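Local coordinates for putative secreted cellulose-binding protein (Streptomyces coelicolor, PDB 4OY6) that binds copper as an AA10 lytic polysaccharide monooxygenase and probably cleaves cellulose chains by oxidation, at residues N11-W15 and A44-W48; A85-W89 and P124-A128. All blocks are in the same frame, centred on the assembly; numbering follows the deposited sequence.

Overall arrangement
Both contacts belong to the helices and loops packed at one side of the beta-sandwich core of this AA10 enzyme. Contact 1 pins the turn after helix 43-46 to helix 10-18, which follows strand 2-6; that strand starts next to His1, which binds copper together with His108. Contact 2 joins two loops, 85-89 and 124-128, its centre about 18 Å from that of contact 1. The two meet where Cys14 SG lies 4.1 Å from Trp89 CZ3, a packing contact made by a sulfur of the Cys14-Cys34 disulfide. Contact 1 also approaches a metal: the side chain of Trp48 is about 6 Å from a bound zinc ion, probably the one bound by His103 and Gln105.

Contact 1 of 2, residues N11-W15 and A44-W48; sequences NYGCW and AMWNW
Four aromatic rings, Tyr12 and Trp15 from helix 10-18 and Trp46 and Trp48 from 44-48, form one cluster. Tyr12 turns its edge to the face of Trp48, a T-shaped pair with planes at 79° in which Tyr12 CD1 stands 3.6 Å from Trp48 CE3. Trp48 in turn sets its CD1 over the centre of one face of the Trp15 ring, 3.6 Å from Trp15 CD2, in an oblique pairing with planes at 39°. With CG anti to the backbone N (chi1 173°), the Trp15 indole reaches out from helix 10-18 to both Trp48 and Trp46, and Trp46 CE3 meets it near its plane, 3.9 Å from Trp15 CD1. Replacing Trp15 by an alanine is likely to open a gap against Trp48 CD1 and leave that indole freer to shift.

Aliphatic packing continues toward the interior, where the bent Met45 chain brings CG to 3.5 Å from Cys14 CB, a tight fit, and lays SD near Asn11 CB; helix 32-40 adds Ala37 and Trp38.

Polar links run through Asn11. Its ND2 donates to Ala44 O at 2.9 Å in a nearly straight bond, with the acceptor in the amide plane, while a water bridges Asn11 OD1 and Trp48 O. ND2 and OD1 thus both have partners, OD1 also a weak bond with Ser9 OG.

The inverse gamma turn centred on Asn47 swings Trp48 back over helix 10-18. This is helix-to-turn packing in the helical segment between strand 2-6 and the later core strands, consistent with the variable L2 region of AA10 enzymes.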
loop_
_atom_site.group_PDB
_atom_site.type_symbol
_atom_site.label_atom_id
_atom_site.label_comp_id
_atom_site.label_asym_id
_atom_site.label_seq_id
_atom_site.Cartn_x
_atom_site.Cartn_y
_atom_site.Cartn_z
ATOM N N ASN A 11 -5.360 -3.538 -0.563
ATOM C CA ASN A 11 -6.756 -3.490 -0.972
ATOM C C ASN A 11 -6.915 -3.695 -2.466
ATOM O O ASN A 11 -7.869 -4.358 -2.895
ATOM C CB ASN A 11 -7.493 -2.255 -0.444
ATOM C CG ASN A 11 -7.021 -0.946 -1.025
ATOM O OD1 ASN A 11 -5.843 -0.733 -1.272
ATOM N ND2 ASN A 11 -7.940 -0.054 -1.178
ATOM N N TYR A 12 -6.013 -3.160 -3.292
ATOM C CA TYR A 12 -6.091 -3.468 -4.724
ATOM C C TYR A 12 -5.943 -4.964 -4.967
ATOM O O TYR A 12 -6.677 -5.530 -5.789
ATOM C CB TYR A 12 -5.068 -2.663 -5.536
ATOM C CG TYR A 12 -5.198 -2.894 -7.006
ATOM C CD1 TYR A 12 -6.168 -2.227 -7.740
ATOM C CD2 TYR A 12 -4.389 -3.812 -7.663
ATOM C CE1 TYR A 12 -6.309 -2.439 -9.078
ATOM C CE2 TYR A 12 -4.546 -4.064 -9.014
ATOM C CZ TYR A 12 -5.515 -3.354 -9.713
ATOM O OH TYR A 12 -5.717 -3.528 -11.067
ATOM N N GLY A 13 -5.011 -5.602 -4.266
ATOM C CA GLY A 13 -4.820 -7.035 -4.411
ATOM C C GLY A 13 -6.043 -7.832 -3.986
ATOM O O GLY A 13 -6.438 -8.756 -4.687
ATOM N N CYS A 14 -6.659 -7.478 -2.860
ATOM C CA CYS A 14 -7.867 -8.166 -2.454
ATOM C C CYS A 14 -8.973 -8.009 -3.497
ATOM O O CYS A 14 -9.751 -8.952 -3.714
ATOM C CB CYS A 14 -8.358 -7.707 -1.091
ATOM S SG CYS A 14 -7.294 -8.153 0.315
ATOM N N TRP A 15 -9.075 -6.829 -4.093
ATOM C CA TRP A 15 -10.055 -6.583 -5.148
ATOM C C TRP A 15 -9.726 -7.382 -6.409
ATOM O O TRP A 15 -10.610 -8.020 -6.998
ATOM C CB TRP A 15 -10.115 -5.076 -5.440
ATOM C CG TRP A 15 -10.961 -4.747 -6.607
ATOM C CD1 TRP A 15 -12.316 -4.657 -6.631
ATOM C CD2 TRP A 15 -10.515 -4.546 -7.944
ATOM N NE1 TRP A 15 -12.743 -4.380 -7.895
ATOM C CE2 TRP A 15 -11.666 -4.299 -8.731
ATOM C CE3 TRP A 15 -9.255 -4.533 -8.558
ATOM C CZ2 TRP A 15 -11.593 -4.066 -10.101
ATOM C CZ3 TRP A 15 -9.181 -4.293 -9.917
ATOM C CH2 TRP A 15 -10.340 -4.047 -10.677
ATOM N N ALA A 44 -13.681 -1.088 1.139
ATOM C CA ALA A 44 -12.213 -0.952 1.120
ATOM C C ALA A 44 -11.621 -1.489 -0.168
ATOM O O ALA A 44 -10.545 -1.053 -0.584
ATOM C CB ALA A 44 -11.589 -1.628 2.319
ATOM N N MET A 45 -12.306 -2.476 -0.761
ATOM C CA MET A 45 -11.882 -3.106 -2.009
ATOM C C MET A 45 -12.592 -2.465 -3.208
ATOM O O MET A 45 -11.975 -2.154 -4.197
ATOM C CB MET A 45 -12.106 -4.610 -1.987
ATOM C CG MET A 45 -10.948 -5.372 -1.372
ATOM S SD MET A 45 -10.488 -4.950 0.312
ATOM C CE MET A 45 -11.995 -5.452 1.163
ATOM N N TRP A 46 -13.908 -2.261 -3.119
ATOM C CA TRP A 46 -14.618 -1.649 -4.264
ATOM C C TRP A 46 -14.041 -0.262 -4.552
ATOM O O TRP A 46 -13.797 0.074 -5.709
ATOM C CB TRP A 46 -16.135 -1.547 -4.041
ATOM C CG TRP A 46 -16.825 -2.836 -3.783
ATOM C CD1 TRP A 46 -17.648 -3.110 -2.743
ATOM C CD2 TRP A 46 -16.775 -4.042 -4.578
ATOM N NE1 TRP A 46 -18.136 -4.401 -2.833
ATOM C CE2 TRP A 46 -17.605 -4.995 -3.944
ATOM C CE3 TRP A 46 -16.142 -4.404 -5.764
ATOM C CZ2 TRP A 46 -17.764 -6.285 -4.434
ATOM C CZ3 TRP A 46 -16.291 -5.703 -6.240
ATOM C CH2 TRP A 46 -17.094 -6.621 -5.572
ATOM N N ASN A 47 -13.801 0.519 -3.492
ATOM C CA ASN A 47 -13.152 1.829 -3.629
ATOM C C ASN A 47 -11.643 1.627 -3.418
ATOM O O ASN A 47 -11.040 2.088 -2.454
ATOM C CB ASN A 47 -13.753 2.816 -2.660
ATOM C CG ASN A 47 -13.283 4.230 -2.904
ATOM O OD1 ASN A 47 -12.404 4.457 -3.722
ATOM N ND2 ASN A 47 -13.881 5.191 -2.190
ATOM N N TRP A 48 -11.037 0.942 -4.371
ATOM C CA TRP A 48 -9.635 0.623 -4.222
ATOM C C TRP A 48 -8.769 1.851 -4.454
ATOM O O TRP A 48 -7.602 1.843 -4.054
ATOM C CB TRP A 48 -9.161 -0.519 -5.087
ATOM C CG TRP A 48 -9.472 -0.381 -6.481
ATOM C CD1 TRP A 48 -10.507 -0.990 -7.141
ATOM C CD2 TRP A 48 -8.707 0.337 -7.487
ATOM N NE1 TRP A 48 -10.462 -0.662 -8.475
ATOM C CE2 TRP A 48 -9.359 0.124 -8.717
ATOM C CE3 TRP A 48 -7.509 1.102 -7.466
ATOM C CZ2 TRP A 48 -8.908 0.699 -9.898
ATOM C CZ3 TRP A 48 -7.057 1.648 -8.633
ATOM C CH2 TRP A 48 -7.763 1.454 -9.837
HETATM O O HOH W 1 -5.114 1.651 -2.437
#

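Contact 2 of 2, residues A85-W89 and P124-A128; sequences AVGPW and PATQA
Val86 reaches across to the 124-128 loop, where its two methyls make most of the side-chain contact in this loop-to-loop packing beside the beta-sandwich. CG1, anti to the backbone N (chi1 175°), presses on the peptide between Thr126 and Gln127, 3.4 Å from Thr126 C. The other branch, CG2, turns toward Ala128 and lies 3.8 Å from its CA, with the Ala128 methyl alongside.

Beyond the valine, backbone meets backbone at Gly87 and Ala125, whose CA atoms are 4.2 Å apart. A side chain on Gly87 would point away from 124-128 and run into Pro88 CD. The Ala125 methyl rests near the Gly87 carbonyl. Pro88 centres an inverse gamma turn that directs Trp89 inward against Met33 and Gln36 of helix 32-40; Trp89 NE1, above the carbonyl plane, donates at 2.9 Å to Ala85 O, which lies in the indole plane, closing the 85-89 loop. On the other loop, Asp123 bonds to Thr126 OG1 and, through its backbone N, to Gln127 OE1, bracing the turn that Val86 touches.

Two reciprocal CA-H...O contacts join the backbones: Gly87 CA to Ala125 O at 3.3 Å, and the straighter Ala125 CA to Gly87 O at 3.4 Å, with 167° at the hydrogen.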
loop_
_atom_site.group_PDB
_atom_site.type_symbol
_atom_site.label_atom_id
_atom_site.label_comp_id
_atom_site.label_asym_id
_atom_site.label_seq_id
_atom_site.Cartn_x
_atom_site.Cartn_y
_atom_site.Cartn_z
ATOM N N ALA A 85 -4.758 -4.733 9.965
ATOM C CA ALA A 85 -4.690 -6.034 10.602
ATOM C C ALA A 85 -3.305 -6.644 10.426
ATOM O O ALA A 85 -2.643 -6.441 9.399
ATOM C CB ALA A 85 -5.759 -6.950 10.042
ATOM N N VAL A 86 -2.896 -7.396 11.443
ATOM C CA VAL A 86 -1.611 -8.063 11.451
ATOM C C VAL A 86 -1.843 -9.555 11.204
ATOM O O VAL A 86 -2.644 -10.199 11.896
ATOM C CB VAL A 86 -0.894 -7.824 12.779
ATOM C CG1 VAL A 86 0.405 -8.612 12.854
ATOM C CG2 VAL A 86 -0.644 -6.341 12.977
ATOM N N GLY A 87 -1.176 -10.098 10.186
ATOM C CA GLY A 87 -1.369 -11.482 9.814
ATOM C C GLY A 87 -0.748 -11.766 8.477
ATOM O O GLY A 87 -0.045 -10.909 7.922
ATOM N N PRO A 88 -0.999 -12.964 7.951
ATOM C CA PRO A 88 -0.315 -13.442 6.750
ATOM C C PRO A 88 -0.935 -12.910 5.446
ATOM O O PRO A 88 -1.528 -13.655 4.662
ATOM C CB PRO A 88 -0.454 -14.961 6.881
ATOM C CG PRO A 88 -1.781 -15.131 7.549
ATOM C CD PRO A 88 -1.803 -14.039 8.589
ATOM N N TRP A 89 -0.787 -11.606 5.229
ATOM C CA TRP A 89 -1.240 -10.966 4.002
ATOM C C TRP A 89 -0.562 -11.653 2.823
ATOM O O TRP A 89 0.624 -11.978 2.864
ATOM C CB TRP A 89 -0.878 -9.484 4.012
ATOM C CG TRP A 89 -1.711 -8.685 4.974
ATOM C CD1 TRP A 89 -1.430 -8.391 6.265
ATOM C CD2 TRP A 89 -2.949 -8.049 4.675
ATOM N NE1 TRP A 89 -2.426 -7.641 6.813
ATOM C CE2 TRP A 89 -3.393 -7.425 5.860
ATOM C CE3 TRP A 89 -3.736 -7.972 3.538
ATOM C CZ2 TRP A 89 -4.585 -6.726 5.913
ATOM C CZ3 TRP A 89 -4.936 -7.305 3.616
ATOM C CH2 TRP A 89 -5.344 -6.699 4.781
ATOM N N PRO A 124 6.089 -8.844 9.215
ATOM C CA PRO A 124 4.739 -8.304 9.014
ATOM C C PRO A 124 3.594 -9.223 9.365
ATOM O O PRO A 124 2.476 -8.782 9.552
ATOM C CB PRO A 124 4.720 -7.939 7.514
ATOM C CG PRO A 124 6.160 -7.868 7.103
ATOM C CD PRO A 124 6.832 -8.919 7.953
ATOM N N ALA A 125 3.860 -10.520 9.440
ATOM C CA ALA A 125 2.785 -11.448 9.759
ATOM C C ALA A 125 2.464 -11.451 11.241
ATOM O O ALA A 125 1.412 -11.951 11.614
ATOM C CB ALA A 125 3.148 -12.851 9.298
ATOM N N THR A 126 3.366 -10.927 12.087
ATOM C CA THR A 126 3.134 -10.913 13.531
ATOM C C THR A 126 3.339 -9.569 14.231
ATOM O O THR A 126 3.048 -9.455 15.425
ATOM C CB THR A 126 4.013 -11.959 14.263
ATOM O OG1 THR A 126 5.397 -11.641 14.066
ATOM C CG2 THR A 126 3.711 -13.370 13.783
ATOM N N GLN A 127 3.805 -8.550 13.507
ATOM C CA GLN A 127 4.095 -7.247 14.088
ATOM C C GLN A 127 3.389 -6.132 13.327
ATOM O O GLN A 127 3.336 -6.150 12.090
ATOM C CB GLN A 127 5.589 -6.975 14.018
ATOM C CG GLN A 127 6.443 -7.981 14.773
ATOM C CD GLN A 127 7.904 -7.606 14.715
ATOM O OE1 GLN A 127 8.638 -8.075 13.864
ATOM N NE2 GLN A 127 8.318 -6.690 15.587
ATOM N N ALA A 128 2.860 -5.161 14.078
ATOM C CA ALA A 128 2.240 -3.985 13.477
ATOM C C ALA A 128 3.304 -3.109 12.805
ATOM O O ALA A 128 4.426 -2.964 13.313
ATOM C CB ALA A 128 1.536 -3.177 14.549
#